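Local coordinates for methylmalonate-semialdehyde dehydrogenase (Oceanimonas doudoroffii, PDB 4ZZ7), which catalyses the NAD-dependent, acylating oxidation of methylmalonate semialdehyde, using the cofactor-binding fold and catalytic cysteine of the aldehyde dehydrogenase family, at the interface of chains A and B. Sequence-based numbering; all coordinates share one arbitrary frame. Chains: chain A/B, Methylmalonate-semialdehyde dehydrogenase.

The interface of chains A and B. Residues chain A 60-61, 63-64, 141; chain B 127-128, 130-131.
B:Arg127 supplies the polar half of this patch, part of a two-fold symmetric interface between identical subunits, by reaching the C-terminal end of helix 42-61 in chain A. Its side chain runs straight along CG, CD and NE, with CG anti to the backbone N (chi1 172°), so the guanidinium arrives tip first. B:Arg127 NH1 makes a weak hydrogen bond to the carbonyl O of A:Arg60 at 3.4 Å; that oxygen lies in the guanidinium plane, at its edge. The amide oxygen OD1 of A:Asn61 is also at this edge, 3.0 Å from B:Arg127 NH2, but no hydrogen of NH2 is directed at it, so the pair is a polar contact without a hydrogen bond. Within chain A, A:Arg60 NE gives A:Asn61 OD1 a weak hydrogen bond of 3.4 Å.

The guanidinium groups make a face contact, not a stack: B:Arg127 NH2 sits 3.4 Å above the A:Arg60 guanidinium plane, near its margin, with the planes 57° apart. The bent A:Arg60 chain (chi3 135°) places this face there; an alanine here would remove both face and NE bond, and would probably leave B:Arg127 and the A:Asn61 amide less well held.

The apolar pair is A:Pro63 CG against B:Pro131 CG at 4.0 Å. Separately, A:Pro64 CD packs by van der Waals contact 3.4 Å from the carbonyl O of B:Asn128. Together, helix-end and proline contacts are likely to contribute to setting the two subunits against each other.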
ATOM      1  N   ARG A  60      24.707   0.176   4.648  1.00 18.91           N
ATOM      2  CA  ARG A  60      23.734  -0.716   4.021  1.00 20.65           C
ATOM      3  C   ARG A  60      23.126  -1.681   5.020  1.00 19.83           C
ATOM      4  O   ARG A  60      21.934  -1.899   5.014  1.00 19.56           O
ATOM      5  CB  ARG A  60      24.412  -1.522   2.891  1.00 22.90           C
ATOM      6  CG  ARG A  60      23.549  -2.553   2.167  1.00 24.38           C
ATOM      7  CD  ARG A  60      24.375  -3.556   1.359  1.00 26.41           C
ATOM      8  NE  ARG A  60      23.889  -4.933   1.586  1.00 27.86           N
ATOM      9  CZ  ARG A  60      23.047  -5.615   0.793  1.00 28.62           C
ATOM     10  NH1 ARG A  60      22.533  -5.112  -0.346  1.00 28.47           N
ATOM     11  NH2 ARG A  60      22.697  -6.837   1.155  1.00 28.96           N
ATOM     12  N   ASN A  61      23.946  -2.278   5.862  1.00 19.98           N
ATOM     13  CA  ASN A  61      23.449  -3.306   6.775  1.00 20.39           C
ATOM     14  C   ASN A  61      22.968  -2.732   8.098  1.00 19.12           C
ATOM     15  O   ASN A  61      22.500  -3.486   8.962  1.00 17.73           O
ATOM     16  CB  ASN A  61      24.497  -4.412   7.009  1.00 21.65           C
ATOM     17  CG  ASN A  61      24.624  -5.393   5.837  1.00 23.11           C
ATOM     18  OD1 ASN A  61      23.778  -5.513   4.928  1.00 24.36           O
ATOM     19  ND2 ASN A  61      25.706  -6.120   5.866  1.00 25.39           N
ATOM     20  N   PRO A  63      20.284  -1.129  10.462  1.00 19.50           N
ATOM     21  CA  PRO A  63      18.829  -1.155  10.431  1.00 19.39           C
ATOM     22  C   PRO A  63      18.205   0.211  10.126  1.00 18.89           C
ATOM     23  O   PRO A  63      18.680   1.231  10.624  1.00 18.30           O
ATOM     24  CB  PRO A  63      18.460  -1.620  11.844  1.00 19.55           C
ATOM     25  CG  PRO A  63      19.606  -2.475  12.248  1.00 19.50           C
ATOM     26  CD  PRO A  63      20.807  -1.758  11.687  1.00 19.35           C
ATOM     27  N   PRO A  64      17.149   0.226   9.306  1.00 18.73           N
ATOM     28  CA  PRO A  64      16.360   1.418   9.015  1.00 18.84           C
ATOM     29  C   PRO A  64      15.992   2.230  10.256  1.00 18.97           C
ATOM     30  O   PRO A  64      15.944   3.442  10.206  1.00 18.55           O
ATOM     31  CB  PRO A  64      15.078   0.843   8.416  1.00 18.89           C
ATOM     32  CG  PRO A  64      15.490  -0.427   7.806  1.00 19.13           C
ATOM     33  CD  PRO A  64      16.618  -0.960   8.623  1.00 18.74           C
ATOM     34  N   PRO A 141      19.539  -1.116  -0.980  1.00 18.72           N
ATOM     35  CA  PRO A 141      20.181   0.123  -1.397  1.00 19.33           C
ATOM     36  C   PRO A 141      20.984   0.016  -2.702  1.00 19.30           C
ATOM     37  O   PRO A 141      21.475  -1.054  -3.045  1.00 18.94           O
ATOM     38  CB  PRO A 141      21.083   0.462  -0.207  1.00 19.54           C
ATOM     39  CG  PRO A 141      20.557  -0.353   0.933  1.00 19.43           C
ATOM     40  CD  PRO A 141      20.102  -1.610   0.285  1.00 18.84           C
TER
ATOM     41  N   ARG B 127      12.971  -5.705   6.142  1.00 20.06           N
ATOM     42  CA  ARG B 127      14.376  -6.136   6.215  1.00 22.32           C
ATOM     43  C   ARG B 127      15.039  -5.472   7.410  1.00 21.52           C
ATOM     44  O   ARG B 127      14.910  -4.244   7.596  1.00 22.51           O
ATOM     45  CB  ARG B 127      15.101  -5.746   4.911  1.00 26.74           C
ATOM     46  CG  ARG B 127      16.603  -5.956   4.897  1.00 31.28           C
ATOM     47  CD  ARG B 127      17.250  -5.637   3.553  1.00 34.36           C
ATOM     48  NE  ARG B 127      18.710  -5.819   3.654  1.00 38.44           N
ATOM     49  CZ  ARG B 127      19.612  -4.847   3.849  1.00 41.17           C
ATOM     50  NH1 ARG B 127      19.234  -3.568   3.927  1.00 45.54           N
ATOM     51  NH2 ARG B 127      20.914  -5.145   3.953  1.00 39.52           N
ATOM     52  N   ASN B 128      15.733  -6.283   8.212  1.00 19.95           N
ATOM     53  CA  ASN B 128      16.536  -5.815   9.337  1.00 19.50           C
ATOM     54  C   ASN B 128      15.768  -4.941  10.309  1.00 19.86           C
ATOM     55  O   ASN B 128      16.086  -3.770  10.508  1.00 20.37           O
ATOM     56  CB  ASN B 128      17.790  -5.055   8.880  1.00 19.80           C
ATOM     57  CG  ASN B 128      18.812  -5.937   8.182  1.00 19.81           C
ATOM     58  OD1 ASN B 128      18.873  -7.167   8.382  1.00 20.09           O
ATOM     59  ND2 ASN B 128      19.641  -5.299   7.354  1.00 19.11           N
ATOM     60  N   GLY B 130      15.923  -5.688  13.334  1.00 21.37           N
ATOM     61  CA  GLY B 130      17.101  -5.652  14.195  1.00 21.45           C
ATOM     62  C   GLY B 130      18.252  -6.089  13.313  1.00 22.14           C
ATOM     63  O   GLY B 130      18.043  -6.441  12.146  1.00 22.13           O
ATOM     64  N   PRO B 131      19.485  -6.076  13.836  1.00 23.09           N
ATOM     65  CA  PRO B 131      20.562  -6.460  12.906  1.00 23.52           C
ATOM     66  C   PRO B 131      20.475  -7.957  12.532  1.00 24.01           C
ATOM     67  O   PRO B 131      20.452  -8.822  13.409  1.00 23.82           O
ATOM     68  CB  PRO B 131      21.830  -6.083  13.657  1.00 22.40           C
ATOM     69  CG  PRO B 131      21.369  -5.118  14.694  1.00 22.96           C
ATOM     70  CD  PRO B 131      20.018  -5.600  15.112  1.00 22.47           C
TER